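Local coordinates for protein alpha-glucosidase YIHQ (Escherichia coli, PDB 5AEG) that hydrolyses plant sulfolipids and simple sulfoquinovosides, releasing sulfoquinovose as a source of carbon and sulfur for the bacterium, at residues D472-W477 / F512-S517; H501-G506 / D526-T531; R516-L521 / D551-A556. One frame throughout, in Å; residues are numbered along the deposited sequence.

Contact 1: residues D472-W477 / F512-S517; sequences DQNVDW and FEMKRS. With CA (calcium ion), chain D.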
ATOM      1  N   ASP A 472       4.385  -9.003   0.111  1.00 18.18           N
ATOM      2  CA  ASP A 472       5.311 -10.146  -0.255  1.00 20.00           C
ATOM      3  C   ASP A 472       6.260  -9.717  -1.304  1.00 19.96           C
ATOM      4  O   ASP A 472       5.899  -9.624  -2.445  1.00 19.43           O
ATOM      5  CB  ASP A 472       4.559 -11.398  -0.786  1.00 22.83           C
ATOM      6  CG  ASP A 472       3.565 -11.081  -2.026  1.00 25.52           C
ATOM      7  OD1 ASP A 472       2.584 -10.359  -1.614  1.00 26.83           O
ATOM      8  OD2 ASP A 472       3.714 -11.455  -3.324  1.00 24.61           O
ATOM      9  N   GLN A 473       7.531  -9.436  -0.911  1.00 17.90           N
ATOM     10  CA  GLN A 473       8.606  -9.416  -1.871  1.00 17.20           C
ATOM     11  C   GLN A 473       9.237 -10.827  -1.941  1.00 16.98           C
ATOM     12  O   GLN A 473       9.218 -11.567  -0.977  1.00 16.02           O
ATOM     13  CB  GLN A 473       9.774  -8.454  -1.422  1.00 16.20           C
ATOM     14  CG  GLN A 473       9.437  -7.014  -1.765  1.00 17.97           C
ATOM     15  CD  GLN A 473       8.404  -6.457  -0.839  1.00 16.05           C
ATOM     16  OE1 GLN A 473       8.640  -6.365   0.359  1.00 18.62           O
ATOM     17  NE2 GLN A 473       7.226  -6.111  -1.368  1.00 18.19           N
ATOM     18  N   ASN A 474       9.759 -11.159  -3.090  1.00 16.73           N
ATOM     19  CA  ASN A 474      10.641 -12.290  -3.189  1.00 17.09           C
ATOM     20  C   ASN A 474      11.868 -12.076  -2.301  1.00 18.34           C
ATOM     21  O   ASN A 474      12.332 -10.939  -2.146  1.00 18.23           O
ATOM     22  CB  ASN A 474      11.115 -12.483  -4.614  1.00 18.35           C
ATOM     23  CG  ASN A 474       9.989 -13.007  -5.586  1.00 17.99           C
ATOM     24  OD1 ASN A 474       8.901 -13.393  -5.171  1.00 18.19           O
ATOM     25  ND2 ASN A 474      10.266 -12.954  -6.875  1.00 18.82           N
ATOM     26  N   VAL A 475      12.497 -13.180  -1.905  1.00 17.84           N
ATOM     27  CA  VAL A 475      13.836 -13.122  -1.277  1.00 17.99           C
ATOM     28  C   VAL A 475      14.903 -13.050  -2.357  1.00 20.76           C
ATOM     29  O   VAL A 475      15.810 -13.884  -2.413  1.00 18.86           O
ATOM     30  CB  VAL A 475      14.028 -14.284  -0.264  1.00 19.20           C
ATOM     31  CG1 VAL A 475      13.061 -14.107   0.902  1.00 18.30           C
ATOM     32  CG2 VAL A 475      13.928 -15.684  -0.870  1.00 21.32           C
ATOM     33  N   ASP A 476      14.801 -12.043  -3.240  1.00 18.76           N
ATOM     34  CA  ASP A 476      15.673 -11.896  -4.399  1.00 19.04           C
ATOM     35  C   ASP A 476      15.999 -10.464  -4.579  1.00 18.85           C
ATOM     36  O   ASP A 476      15.574  -9.595  -3.759  1.00 19.29           O
ATOM     37  CB  ASP A 476      15.168 -12.620  -5.681  1.00 19.47           C
ATOM     38  CG  ASP A 476      14.023 -11.912  -6.425  1.00 21.28           C
ATOM     39  OD1 ASP A 476      13.709 -10.687  -6.206  1.00 20.99           O
ATOM     40  OD2 ASP A 476      13.432 -12.601  -7.287  1.00 20.99           O
ATOM     41  N   TRP A 477      16.812 -10.215  -5.590  1.00 18.30           N
ATOM     42  CA  TRP A 477      17.302  -8.882  -5.937  1.00 18.76           C
ATOM     43  C   TRP A 477      16.606  -8.331  -7.184  1.00 19.05           C
ATOM     44  O   TRP A 477      17.125  -7.394  -7.864  1.00 18.58           O
ATOM     45  CB  TRP A 477      18.825  -8.957  -6.189  1.00 19.62           C
ATOM     46  CG  TRP A 477      19.652  -9.557  -5.028  1.00 21.46           C
ATOM     47  CD1 TRP A 477      19.999 -10.864  -4.838  1.00 23.97           C
ATOM     48  CD2 TRP A 477      20.257  -8.823  -3.928  1.00 21.45           C
ATOM     49  NE1 TRP A 477      20.745 -10.990  -3.703  1.00 22.61           N
ATOM     50  CE2 TRP A 477      20.969  -9.761  -3.151  1.00 21.74           C
ATOM     51  CE3 TRP A 477      20.314  -7.461  -3.587  1.00 19.11           C
ATOM     52  CZ2 TRP A 477      21.724  -9.402  -2.005  1.00 20.05           C
ATOM     53  CZ3 TRP A 477      21.039  -7.089  -2.441  1.00 20.39           C
ATOM     54  CH2 TRP A 477      21.760  -8.068  -1.662  1.00 20.54           C
ATOM     55  N   PHE A 512      10.336 -21.880  -5.382  1.00 26.26           N
ATOM     56  CA  PHE A 512      11.089 -22.126  -6.618  1.00 28.48           C
ATOM     57  C   PHE A 512      12.572 -22.003  -6.406  1.00 31.06           C
ATOM     58  O   PHE A 512      13.266 -21.379  -7.222  1.00 31.35           O
ATOM     59  CB  PHE A 512      10.608 -21.177  -7.764  1.00 31.75           C
ATOM     60  CG  PHE A 512       9.142 -21.183  -7.955  1.00 28.55           C
ATOM     61  CD1 PHE A 512       8.480 -22.374  -8.266  1.00 30.57           C
ATOM     62  CD2 PHE A 512       8.394 -20.031  -7.814  1.00 29.65           C
ATOM     63  CE1 PHE A 512       7.095 -22.412  -8.410  1.00 32.12           C
ATOM     64  CE2 PHE A 512       7.016 -20.072  -7.939  1.00 30.35           C
ATOM     65  CZ  PHE A 512       6.362 -21.238  -8.273  1.00 29.31           C
ATOM     66  N   GLU A 513      13.100 -22.556  -5.320  1.00 31.50           N
ATOM     67  CA  GLU A 513      14.533 -22.375  -5.115  1.00 41.15           C
ATOM     68  C   GLU A 513      15.060 -20.916  -4.850  1.00 35.04           C
ATOM     69  O   GLU A 513      16.273 -20.689  -4.864  1.00 31.15           O
ATOM     70  CB  GLU A 513      15.350 -22.996  -6.286  1.00 45.32           C
ATOM     71  CG  GLU A 513      15.011 -24.483  -6.576  1.00 59.76           C
ATOM     72  CD  GLU A 513      14.831 -25.358  -5.317  1.00 69.18           C
ATOM     73  OE1 GLU A 513      15.690 -25.344  -4.395  1.00 72.60           O
ATOM     74  OE2 GLU A 513      13.814 -26.091  -5.238  1.00 90.68           O
ATOM     75  N   MET A 514      14.175 -19.934  -4.639  1.00 26.64           N
ATOM     76  CA  MET A 514      14.653 -18.681  -4.101  1.00 24.91           C
ATOM     77  C   MET A 514      14.885 -18.934  -2.614  1.00 21.98           C
ATOM     78  O   MET A 514      14.048 -19.516  -1.953  1.00 23.35           O
ATOM     79  CB  MET A 514      13.593 -17.578  -4.264  1.00 24.52           C
ATOM     80  CG  MET A 514      13.422 -17.134  -5.657  1.00 24.59           C
ATOM     81  SD  MET A 514      12.200 -15.790  -5.870  1.00 23.84           S
ATOM     82  CE  MET A 514      10.728 -16.424  -5.112  1.00 23.17           C
ATOM     83  N   LYS A 515      16.017 -18.495  -2.072  1.00 21.94           N
ATOM     84  CA  LYS A 515      16.290 -18.566  -0.637  1.00 24.10           C
ATOM     85  C   LYS A 515      17.046 -17.290  -0.254  1.00 20.07           C
ATOM     86  O   LYS A 515      17.916 -16.822  -0.979  1.00 21.58           O
ATOM     87  CB  LYS A 515      17.206 -19.747  -0.398  1.00 29.71           C
ATOM     88  CG  LYS A 515      16.689 -21.124  -0.884  1.00 33.59           C
ATOM     89  CD  LYS A 515      17.773 -22.170  -0.513  1.00 38.99           C
ATOM     90  CE  LYS A 515      17.253 -23.592  -0.484  1.00 48.27           C
ATOM     91  NZ  LYS A 515      16.251 -23.821  -1.534  1.00 50.18           N
ATOM     92  N   ARG A 516      16.761 -16.774   0.912  1.00 21.98           N
ATOM     93  CA  ARG A 516      17.320 -15.494   1.365  1.00 20.85           C
ATOM     94  C   ARG A 516      18.756 -15.655   1.818  1.00 20.78           C
ATOM     95  O   ARG A 516      19.002 -16.416   2.739  1.00 21.28           O
ATOM     96  CB  ARG A 516      16.577 -14.977   2.554  1.00 20.45           C
ATOM     97  CG  ARG A 516      16.921 -13.528   2.876  1.00 19.69           C
ATOM     98  CD  ARG A 516      16.430 -13.158   4.250  1.00 17.54           C
ATOM     99  NE  ARG A 516      14.941 -13.073   4.376  1.00 19.09           N
ATOM    100  CZ  ARG A 516      14.235 -13.589   5.322  1.00 17.19           C
ATOM    101  NH1 ARG A 516      14.816 -14.233   6.355  1.00 19.39           N
ATOM    102  NH2 ARG A 516      12.934 -13.389   5.342  1.00 18.12           N
ATOM    103  N   SER A 517      19.662 -14.980   1.148  1.00 20.47           N
ATOM    104  CA  SER A 517      21.096 -14.968   1.580  1.00 22.51           C
ATOM    105  C   SER A 517      21.289 -14.035   2.796  1.00 24.61           C
ATOM    106  O   SER A 517      20.470 -13.106   3.126  1.00 19.25           O
ATOM    107  CB  SER A 517      21.968 -14.542   0.402  1.00 22.96           C
ATOM    108  OG  SER A 517      21.729 -13.190   0.073  1.00 21.28           O
TER
HETATM  109 CA    CA D1680       5.448 -10.452  -4.649  1.00 18.04          CA
HETATM  110  O   HOH W   1       6.688 -12.380  -3.982  1.00 18.24           O
HETATM  111  O   HOH W   2      18.634 -14.257  -1.549  1.00 22.65           O
HETATM  112  O   HOH W   3      16.799 -15.808  -4.101  1.00 30.44           O
HETATM  113  O   HOH W   4      21.464 -13.406  -2.679  1.00 34.93           O

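Contact 2: residues H501-G506 / D526-T531; sequences HHSDIG and DFSAFT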
ATOM      1  N   HIS A 501       5.223   3.635   5.943  1.00 17.78           N
ATOM      2  CA  HIS A 501       5.461   2.481   5.104  1.00 18.71           C
ATOM      3  C   HIS A 501       6.704   1.756   5.560  1.00 19.75           C
ATOM      4  O   HIS A 501       7.721   2.383   5.729  1.00 17.45           O
ATOM      5  CB  HIS A 501       5.684   2.940   3.639  1.00 19.68           C
ATOM      6  CG  HIS A 501       5.618   1.870   2.609  1.00 18.09           C
ATOM      7  ND1 HIS A 501       6.732   1.349   1.993  1.00 19.64           N
ATOM      8  CD2 HIS A 501       4.562   1.314   1.985  1.00 18.20           C
ATOM      9  CE1 HIS A 501       6.371   0.516   1.044  1.00 19.32           C
ATOM     10  NE2 HIS A 501       5.046   0.516   0.982  1.00 18.02           N
ATOM     11  N   HIS A 502       6.623   0.421   5.623  1.00 18.22           N
ATOM     12  CA  HIS A 502       7.822  -0.430   5.828  1.00 17.94           C
ATOM     13  C   HIS A 502       7.675  -1.707   5.077  1.00 16.95           C
ATOM     14  O   HIS A 502       6.641  -1.953   4.358  1.00 17.09           O
ATOM     15  CB  HIS A 502       8.088  -0.684   7.352  1.00 17.04           C
ATOM     16  CG  HIS A 502       7.153  -1.666   8.004  1.00 17.24           C
ATOM     17  ND1 HIS A 502       5.830  -1.397   8.255  1.00 18.33           N
ATOM     18  CD2 HIS A 502       7.353  -2.936   8.426  1.00 20.90           C
ATOM     19  CE1 HIS A 502       5.277  -2.410   8.899  1.00 19.33           C
ATOM     20  NE2 HIS A 502       6.149  -3.397   8.918  1.00 21.22           N
ATOM     21  N   SER A 503       8.754  -2.476   5.115  1.00 18.00           N
ATOM     22  CA  SER A 503       8.808  -3.753   4.439  1.00 18.05           C
ATOM     23  C   SER A 503       9.399  -4.824   5.396  1.00 17.85           C
ATOM     24  O   SER A 503      10.064  -4.514   6.418  1.00 16.73           O
ATOM     25  CB  SER A 503       9.568  -3.676   3.120  1.00 15.86           C
ATOM     26  OG  SER A 503      10.976  -3.275   3.339  1.00 15.68           O
ATOM     27  N   ASP A 504       9.108  -6.083   5.047  1.00 17.32           N
ATOM     28  CA  ASP A 504       9.765  -7.233   5.725  1.00 18.49           C
ATOM     29  C   ASP A 504      11.323  -7.170   5.524  1.00 16.06           C
ATOM     30  O   ASP A 504      11.801  -7.170   4.378  1.00 17.77           O
ATOM     31  CB  ASP A 504       9.270  -8.565   5.138  1.00 17.71           C
ATOM     32  CG  ASP A 504       7.770  -8.802   5.337  1.00 18.23           C
ATOM     33  OD1 ASP A 504       7.208  -8.647   6.450  1.00 18.02           O
ATOM     34  OD2 ASP A 504       7.133  -9.074   4.296  1.00 20.31           O
ATOM     35  N   ILE A 505      12.074  -7.047   6.592  1.00 18.01           N
ATOM     36  CA  ILE A 505      13.505  -7.059   6.497  1.00 19.23           C
ATOM     37  C   ILE A 505      13.947  -8.466   6.030  1.00 18.94           C
ATOM     38  O   ILE A 505      13.745  -9.445   6.733  1.00 18.53           O
ATOM     39  CB  ILE A 505      14.218  -6.704   7.807  1.00 18.73           C
ATOM     40  CG1 ILE A 505      13.952  -5.260   8.164  1.00 18.46           C
ATOM     41  CG2 ILE A 505      15.700  -6.932   7.595  1.00 21.73           C
ATOM     42  CD1 ILE A 505      14.321  -4.778   9.557  1.00 18.44           C
ATOM     43  N   GLY A 506      14.411  -8.502   4.800  1.00 16.89           N
ATOM     44  CA  GLY A 506      14.890  -9.692   4.062  1.00 19.20           C
ATOM     45  C   GLY A 506      13.891 -10.248   3.065  1.00 19.84           C
ATOM     46  O   GLY A 506      14.157 -11.284   2.429  1.00 18.07           O
ATOM     47  N   ASP A 526      19.950  -2.595   6.171  1.00 18.53           N
ATOM     48  CA  ASP A 526      20.480  -1.223   5.932  1.00 19.14           C
ATOM     49  C   ASP A 526      19.381  -0.258   5.404  1.00 21.75           C
ATOM     50  O   ASP A 526      19.388   0.947   5.684  1.00 23.17           O
ATOM     51  CB  ASP A 526      21.599  -1.265   4.936  1.00 18.79           C
ATOM     52  CG  ASP A 526      22.937  -1.798   5.487  1.00 23.68           C
ATOM     53  OD1 ASP A 526      22.987  -2.133   6.707  1.00 23.50           O
ATOM     54  OD2 ASP A 526      23.865  -1.912   4.599  1.00 22.69           O
ATOM     55  N   PHE A 527      18.513  -0.788   4.548  1.00 19.36           N
ATOM     56  CA  PHE A 527      17.420  -0.014   3.974  1.00 19.01           C
ATOM     57  C   PHE A 527      16.400   0.335   5.051  1.00 17.95           C
ATOM     58  O   PHE A 527      16.077   1.521   5.282  1.00 18.19           O
ATOM     59  CB  PHE A 527      16.826  -0.861   2.818  1.00 18.20           C
ATOM     60  CG  PHE A 527      15.498  -0.366   2.244  1.00 18.94           C
ATOM     61  CD1 PHE A 527      15.117   0.950   2.201  1.00 17.54           C
ATOM     62  CD2 PHE A 527      14.636  -1.322   1.694  1.00 18.68           C
ATOM     63  CE1 PHE A 527      13.903   1.302   1.613  1.00 18.21           C
ATOM     64  CE2 PHE A 527      13.495  -0.949   1.007  1.00 19.45           C
ATOM     65  CZ  PHE A 527      13.099   0.350   0.986  1.00 17.48           C
ATOM     66  N   SER A 528      15.906  -0.691   5.770  1.00 18.16           N
ATOM     67  CA  SER A 528      14.887  -0.504   6.741  1.00 17.46           C
ATOM     68  C   SER A 528      15.224   0.420   7.932  1.00 18.73           C
ATOM     69  O   SER A 528      14.328   1.077   8.491  1.00 18.88           O
ATOM     70  CB  SER A 528      14.306  -1.868   7.238  1.00 18.28           C
ATOM     71  OG  SER A 528      13.664  -2.547   6.156  1.00 18.45           O
ATOM     72  N   ALA A 529      16.486   0.517   8.276  1.00 16.53           N
ATOM     73  CA  ALA A 529      16.935   1.455   9.308  1.00 18.39           C
ATOM     74  C   ALA A 529      16.724   2.919   8.901  1.00 19.70           C
ATOM     75  O   ALA A 529      16.760   3.784   9.773  1.00 20.32           O
ATOM     76  CB  ALA A 529      18.428   1.229   9.572  1.00 18.84           C
ATOM     77  N   PHE A 530      16.503   3.170   7.604  1.00 20.09           N
ATOM     78  CA  PHE A 530      16.095   4.484   7.057  1.00 19.93           C
ATOM     79  C   PHE A 530      14.659   4.601   6.600  1.00 17.46           C
ATOM     80  O   PHE A 530      14.367   5.155   5.536  1.00 17.37           O
ATOM     81  CB  PHE A 530      17.139   4.901   6.007  1.00 19.64           C
ATOM     82  CG  PHE A 530      18.486   5.163   6.649  1.00 18.61           C
ATOM     83  CD1 PHE A 530      18.783   6.430   7.156  1.00 21.36           C
ATOM     84  CD2 PHE A 530      19.404   4.170   6.798  1.00 20.48           C
ATOM     85  CE1 PHE A 530      20.000   6.724   7.740  1.00 19.50           C
ATOM     86  CE2 PHE A 530      20.624   4.433   7.427  1.00 21.57           C
ATOM     87  CZ  PHE A 530      20.944   5.733   7.859  1.00 19.49           C
ATOM     88  N   THR A 531      13.786   3.961   7.385  1.00 17.25           N
ATOM     89  CA  THR A 531      12.335   3.963   7.172  1.00 17.49           C
ATOM     90  C   THR A 531      11.715   4.137   8.552  1.00 19.69           C
ATOM     91  O   THR A 531      12.432   4.089   9.565  1.00 18.24           O
ATOM     92  CB  THR A 531      11.793   2.678   6.483  1.00 19.03           C
ATOM     93  OG1 THR A 531      11.885   1.596   7.401  1.00 18.24           O
ATOM     94  CG2 THR A 531      12.502   2.388   5.247  1.00 18.01           C
TER
HETATM   95  O   HOH W   5      11.260  -0.948   6.272  1.00 17.62           O

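Contact 3: residues R516-L521 / D551-A556; sequences RSKELL and DAETIA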
ATOM      1  N   ARG A 516      16.761 -16.774   0.912  1.00 21.98           N
ATOM      2  CA  ARG A 516      17.320 -15.494   1.365  1.00 20.85           C
ATOM      3  C   ARG A 516      18.756 -15.655   1.818  1.00 20.78           C
ATOM      4  O   ARG A 516      19.002 -16.416   2.739  1.00 21.28           O
ATOM      5  CB  ARG A 516      16.577 -14.977   2.554  1.00 20.45           C
ATOM      6  CG  ARG A 516      16.921 -13.528   2.876  1.00 19.69           C
ATOM      7  CD  ARG A 516      16.430 -13.158   4.250  1.00 17.54           C
ATOM      8  NE  ARG A 516      14.941 -13.073   4.376  1.00 19.09           N
ATOM      9  CZ  ARG A 516      14.235 -13.589   5.322  1.00 17.19           C
ATOM     10  NH1 ARG A 516      14.816 -14.233   6.355  1.00 19.39           N
ATOM     11  NH2 ARG A 516      12.934 -13.389   5.342  1.00 18.12           N
ATOM     12  N   SER A 517      19.662 -14.980   1.148  1.00 20.47           N
ATOM     13  CA  SER A 517      21.096 -14.968   1.580  1.00 22.51           C
ATOM     14  C   SER A 517      21.289 -14.035   2.796  1.00 24.61           C
ATOM     15  O   SER A 517      20.470 -13.106   3.126  1.00 19.25           O
ATOM     16  CB  SER A 517      21.968 -14.542   0.402  1.00 22.96           C
ATOM     17  OG  SER A 517      21.729 -13.190   0.073  1.00 21.28           O
ATOM     18  N   LYS A 518      22.400 -14.285   3.474  1.00 20.92           N
ATOM     19  CA  LYS A 518      22.878 -13.325   4.448  1.00 20.85           C
ATOM     20  C   LYS A 518      23.059 -11.945   3.845  1.00 17.17           C
ATOM     21  O   LYS A 518      22.656 -10.966   4.480  1.00 21.86           O
ATOM     22  CB  LYS A 518      24.225 -13.792   4.991  1.00 20.30           C
ATOM     23  CG  LYS A 518      24.859 -12.891   6.043  1.00 22.90           C
ATOM     24  CD  LYS A 518      26.034 -13.684   6.652  1.00 27.28           C
ATOM     25  CE  LYS A 518      27.032 -12.760   7.342  1.00 33.91           C
ATOM     26  NZ  LYS A 518      28.198 -13.611   7.885  1.00 33.44           N
ATOM     27  N   GLU A 519      23.665 -11.859   2.683  1.00 18.90           N
ATOM     28  CA  GLU A 519      23.900 -10.588   2.044  1.00 20.36           C
ATOM     29  C   GLU A 519      22.568  -9.834   1.824  1.00 19.32           C
ATOM     30  O   GLU A 519      22.496  -8.642   2.106  1.00 19.08           O
ATOM     31  CB  GLU A 519      24.628 -10.747   0.725  1.00 21.90           C
ATOM     32  CG  GLU A 519      24.994  -9.451   0.043  1.00 22.26           C
ATOM     33  CD  GLU A 519      25.453  -9.612  -1.365  1.00 24.61           C
ATOM     34  OE1 GLU A 519      25.643 -10.729  -1.776  1.00 26.54           O
ATOM     35  OE2 GLU A 519      25.695  -8.596  -2.063  1.00 26.77           O
ATOM     36  N   LEU A 520      21.531 -10.524   1.333  1.00 17.81           N
ATOM     37  CA  LEU A 520      20.184  -9.866   1.144  1.00 17.71           C
ATOM     38  C   LEU A 520      19.608  -9.383   2.470  1.00 18.27           C
ATOM     39  O   LEU A 520      19.133  -8.251   2.561  1.00 16.80           O
ATOM     40  CB  LEU A 520      19.241 -10.791   0.368  1.00 18.22           C
ATOM     41  CG  LEU A 520      17.879 -10.159   0.053  1.00 18.60           C
ATOM     42  CD1 LEU A 520      18.097  -8.933  -0.848  1.00 19.35           C
ATOM     43  CD2 LEU A 520      17.005 -11.214  -0.667  1.00 19.87           C
ATOM     44  N   LEU A 521      19.664 -10.206   3.532  1.00 16.43           N
ATOM     45  CA  LEU A 521      19.178  -9.808   4.790  1.00 17.32           C
ATOM     46  C   LEU A 521      19.868  -8.527   5.278  1.00 19.14           C
ATOM     47  O   LEU A 521      19.222  -7.638   5.774  1.00 18.09           O
ATOM     48  CB  LEU A 521      19.377 -10.902   5.861  1.00 18.20           C
ATOM     49  CG  LEU A 521      18.747 -10.656   7.206  1.00 18.08           C
ATOM     50  CD1 LEU A 521      17.196 -10.602   7.102  1.00 18.81           C
ATOM     51  CD2 LEU A 521      19.102 -11.768   8.195  1.00 20.38           C
ATOM     52  N   ASP A 551      24.266 -15.858  12.575  1.00 25.14           N
ATOM     53  CA  ASP A 551      25.698 -15.914  13.034  1.00 24.69           C
ATOM     54  C   ASP A 551      26.025 -14.590  13.717  1.00 25.85           C
ATOM     55  O   ASP A 551      25.167 -13.611  13.744  1.00 22.42           O
ATOM     56  CB  ASP A 551      26.704 -16.343  11.893  1.00 23.95           C
ATOM     57  CG  ASP A 551      26.904 -15.297  10.777  1.00 23.90           C
ATOM     58  OD1 ASP A 551      26.428 -14.123  10.885  1.00 21.61           O
ATOM     59  OD2 ASP A 551      27.560 -15.653   9.764  1.00 25.18           O
ATOM     60  N   ALA A 552      27.224 -14.507  14.264  1.00 23.24           N
ATOM     61  CA  ALA A 552      27.597 -13.317  15.035  1.00 21.94           C
ATOM     62  C   ALA A 552      27.667 -12.080  14.174  1.00 22.50           C
ATOM     63  O   ALA A 552      27.242 -10.971  14.635  1.00 23.71           O
ATOM     64  CB  ALA A 552      28.967 -13.532  15.764  1.00 24.57           C
ATOM     65  N   GLU A 553      28.155 -12.223  12.955  1.00 21.55           N
ATOM     66  CA  GLU A 553      28.259 -11.070  12.071  1.00 26.48           C
ATOM     67  C   GLU A 553      26.848 -10.490  11.761  1.00 23.55           C
ATOM     68  O   GLU A 553      26.653  -9.273  11.757  1.00 21.95           O
ATOM     69  CB  GLU A 553      28.948 -11.461  10.788  1.00 29.97           C
ATOM     70  CG  GLU A 553      29.116 -10.314   9.800  1.00 36.79           C
ATOM     71  CD  GLU A 553      29.726 -10.720   8.458  1.00 47.42           C
ATOM     72  OE1 GLU A 553      29.994 -11.928   8.218  1.00 49.16           O
ATOM     73  OE2 GLU A 553      29.950  -9.793   7.650  1.00 57.45           O
ATOM     74  N   THR A 554      25.880 -11.369  11.565  1.00 21.20           N
ATOM     75  CA  THR A 554      24.503 -10.932  11.325  1.00 21.29           C
ATOM     76  C   THR A 554      23.965 -10.214  12.522  1.00 21.32           C
ATOM     77  O   THR A 554      23.375  -9.146  12.385  1.00 19.34           O
ATOM     78  CB  THR A 554      23.605 -12.161  10.983  1.00 20.91           C
ATOM     79  OG1 THR A 554      24.167 -12.834   9.867  1.00 21.80           O
ATOM     80  CG2 THR A 554      22.136 -11.720  10.716  1.00 21.87           C
ATOM     81  N   ILE A 555      24.132 -10.793  13.723  1.00 20.91           N
ATOM     82  CA  ILE A 555      23.621 -10.194  14.937  1.00 20.21           C
ATOM     83  C   ILE A 555      24.290  -8.811  15.182  1.00 20.55           C
ATOM     84  O   ILE A 555      23.607  -7.830  15.521  1.00 20.82           O
ATOM     85  CB  ILE A 555      23.823 -11.147  16.196  1.00 21.86           C
ATOM     86  CG1 ILE A 555      22.900 -12.396  16.059  1.00 23.33           C
ATOM     87  CG2 ILE A 555      23.449 -10.429  17.458  1.00 22.07           C
ATOM     88  CD1 ILE A 555      23.288 -13.565  16.936  1.00 22.49           C
ATOM     89  N   ALA A 556      25.623  -8.733  15.015  1.00 21.79           N
ATOM     90  CA  ALA A 556      26.286  -7.451  15.256  1.00 22.78           C
ATOM     91  C   ALA A 556      25.802  -6.390  14.220  1.00 21.39           C
ATOM     92  O   ALA A 556      25.822  -5.179  14.458  1.00 22.20           O
ATOM     93  CB  ALA A 556      27.808  -7.605  15.141  1.00 25.56           C
TER

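Contact 1: residues D472-W477 / F512-S517
Val475 presses its isopropyl group onto the backbone of Lys515 and Arg516, and the two loops fit tightly here. It sits at the centre of an inverse gamma turn. Its chi1 of -66° leaves CG2 between the backbone N and the carbonyl carbon, and this branch comes within 3.5 Å of Arg516 N and also touches Met514 CB. Val475 CB is 3.9 Å from Arg516 CB, the two side chains crossing at about a right angle. The guanidinium beyond is claimed by other partners, among them the carbonyls of Trp546, Gly506 and His537.

Next to this, Met514 bends at chi3 (-54°) and lays its thioether end against the amide of Asn474, with CE 3.5 Å from Asn474 CG. Its SD is 3.7 Å from Asp476 OD2. Asn474 ND2 donates to that same OD2 over 3.2 Å, reaching it from above the carboxylate plane; Asp476 OD1 turns to Ser478 OG.

The other flank is wet. No direct hydrogen bond joins the segments, and waters fill in: one donates to Val475 O and Lys515 O and accepts from Ser517 N, and a second donates to Val475 O. A further water lies in the plane of the Trp477 ring, 2.7 Å from NE1, and bonds Ser517 OG, which also caps Leu520 N. The Lys515 side chain leaves the backbone away from the other loop, and NZ makes a salt bridge with Glu513 OE1, weak as a hydrogen bond.

Asn474 OD1 accepts from a water that is bound to calcium. The metal also holds Asp472, the probable proton donor, through O and OD2, together with Gln153, Gly154 and Asp481. Through that water the methionine-packed amide stands in the second shell of the calcium, which is likely to polarise the water and strengthen its bond to OD1.

Contact 2: residues H501-G506 / D526-T531
Ile505 carries CG1 anti to its own carbonyl carbon (chi1 -67°) and CD1 stretched out beyond it (chi2 168°), while Ser528 holds OG anti to its carbonyl carbon (chi1 -64°); together these turns set the isoleucine chain against the serine. Ile505 CG1 is 3.4 Å from Ser528 OG, and CD1 lies 3.7 Å from Ser528 CB, so the serine meets a hydrocarbon with both its methylene and its hydroxyl.

Ser503 approaches the same hydroxyl, but its OG stays 4.0 Å from Ser528 OG and is not bonded to it. Ser503 OG pairs instead with Trp524 NE1, and it lies 4.1 Å from CE2 of the Phe527 ring.

What ties the polar groups together is one buried water. It accepts from Ser503 N at 3.2 Å, donates to Thr531 OG1 at 2.9 Å, and shares a hydrogen bond with Ser528 OG. Thr531 OG1 in turn donates to Ser528 O over 2.7 Å, in the carbonyl plane and on a lone pair. A weak bond from Thr531 N reaches the same oxygen across the type I turn from Ser528 to Thr531. The threonine hydroxyl is thus held by two hydrogen bonds, as donor to the turn and acceptor from the water. Thr531 CB rests loosely near His501 O.

In the TIM barrel, this joins strand 501-505 to the end of helix 518-528, inside the beta-alpha-beta unit that goes on to strand 534-536. Strand 501-505 runs parallel between strands 468-469 and 534-536. Val486 of helix 486-495 packs on both Ser503 and Phe527, while Phe558 of helix 552-567 covers Ile505.

Contact 3: residues R516-L521 / D551-A556
Lys518 and Thr554 mark the nearest approach of two helix beginnings, those of helices 518-528 and 552-567, with their CA atoms 7.5 Å apart. Lys518 bridges the gap with a fully extended chain, CG anti to the backbone N (chi1 -179°), and delivers NZ to two carboxylates. NZ donates to the syn lone pair of Asp551 OD2, at 2.8 Å. It also meets Glu553 OE1, at a modelled 2.5 Å that is short enough for the exact length to be doubtful. Both acidic side chains cross the lysine at about a right angle. On the way, Lys518 CD passes 3.8 Å from Thr554 OG1.

Asp551 is the N-cap of its helix. Its OD1 takes Thr554 N at 2.9 Å, nearly along the C-O axis, and Thr554 OG1 at 2.8 Å from above the carboxylate plane. Thr554 OG1 also bonds Trp546 NE1, which steadies the hydroxyl, while its CG2 sits 3.9 Å from Leu521 CD2 on the apolar side of the contact. An alanine at Asp551 would probably leave Thr554 N without its cap and Lys518 leaning on the exposed Glu553 alone.

Asp551 does two jobs with one carboxylate: one oxygen closes a helix end while the other binds a neighbouring helix. The lysine and the positive end of helix 552-567 would both favour ionised Asp551 and Glu553. Those two acids, in return, probably offset the cost of a positive charge in the first turn of helix 518-528.

How the contacts relate
Arg516 and Ser517 belong to both contact 1 and contact 3, and helix 518-528 carries on from there to contact 2. Arg516 also reaches strand 501-505, its NE lying 2.8 Å from Gly506 O, a probable hydrogen bond. Leu520 CD2 packs 3.3 Å from Val475 C, and Leu521 CD1 lies 3.7 Å from Ile505 O, so the first turn of the helix touches both other contacts. Contact 1 itself holds Asp472, the probable proton donor and a calcium ligand. The side chain of Arg516 is about 5 Å from that of the substrate-binding His537, and the side chain of Ser503 about 10 Å from that of Asp472. Contact 3 lies farthest out from the chain's centre.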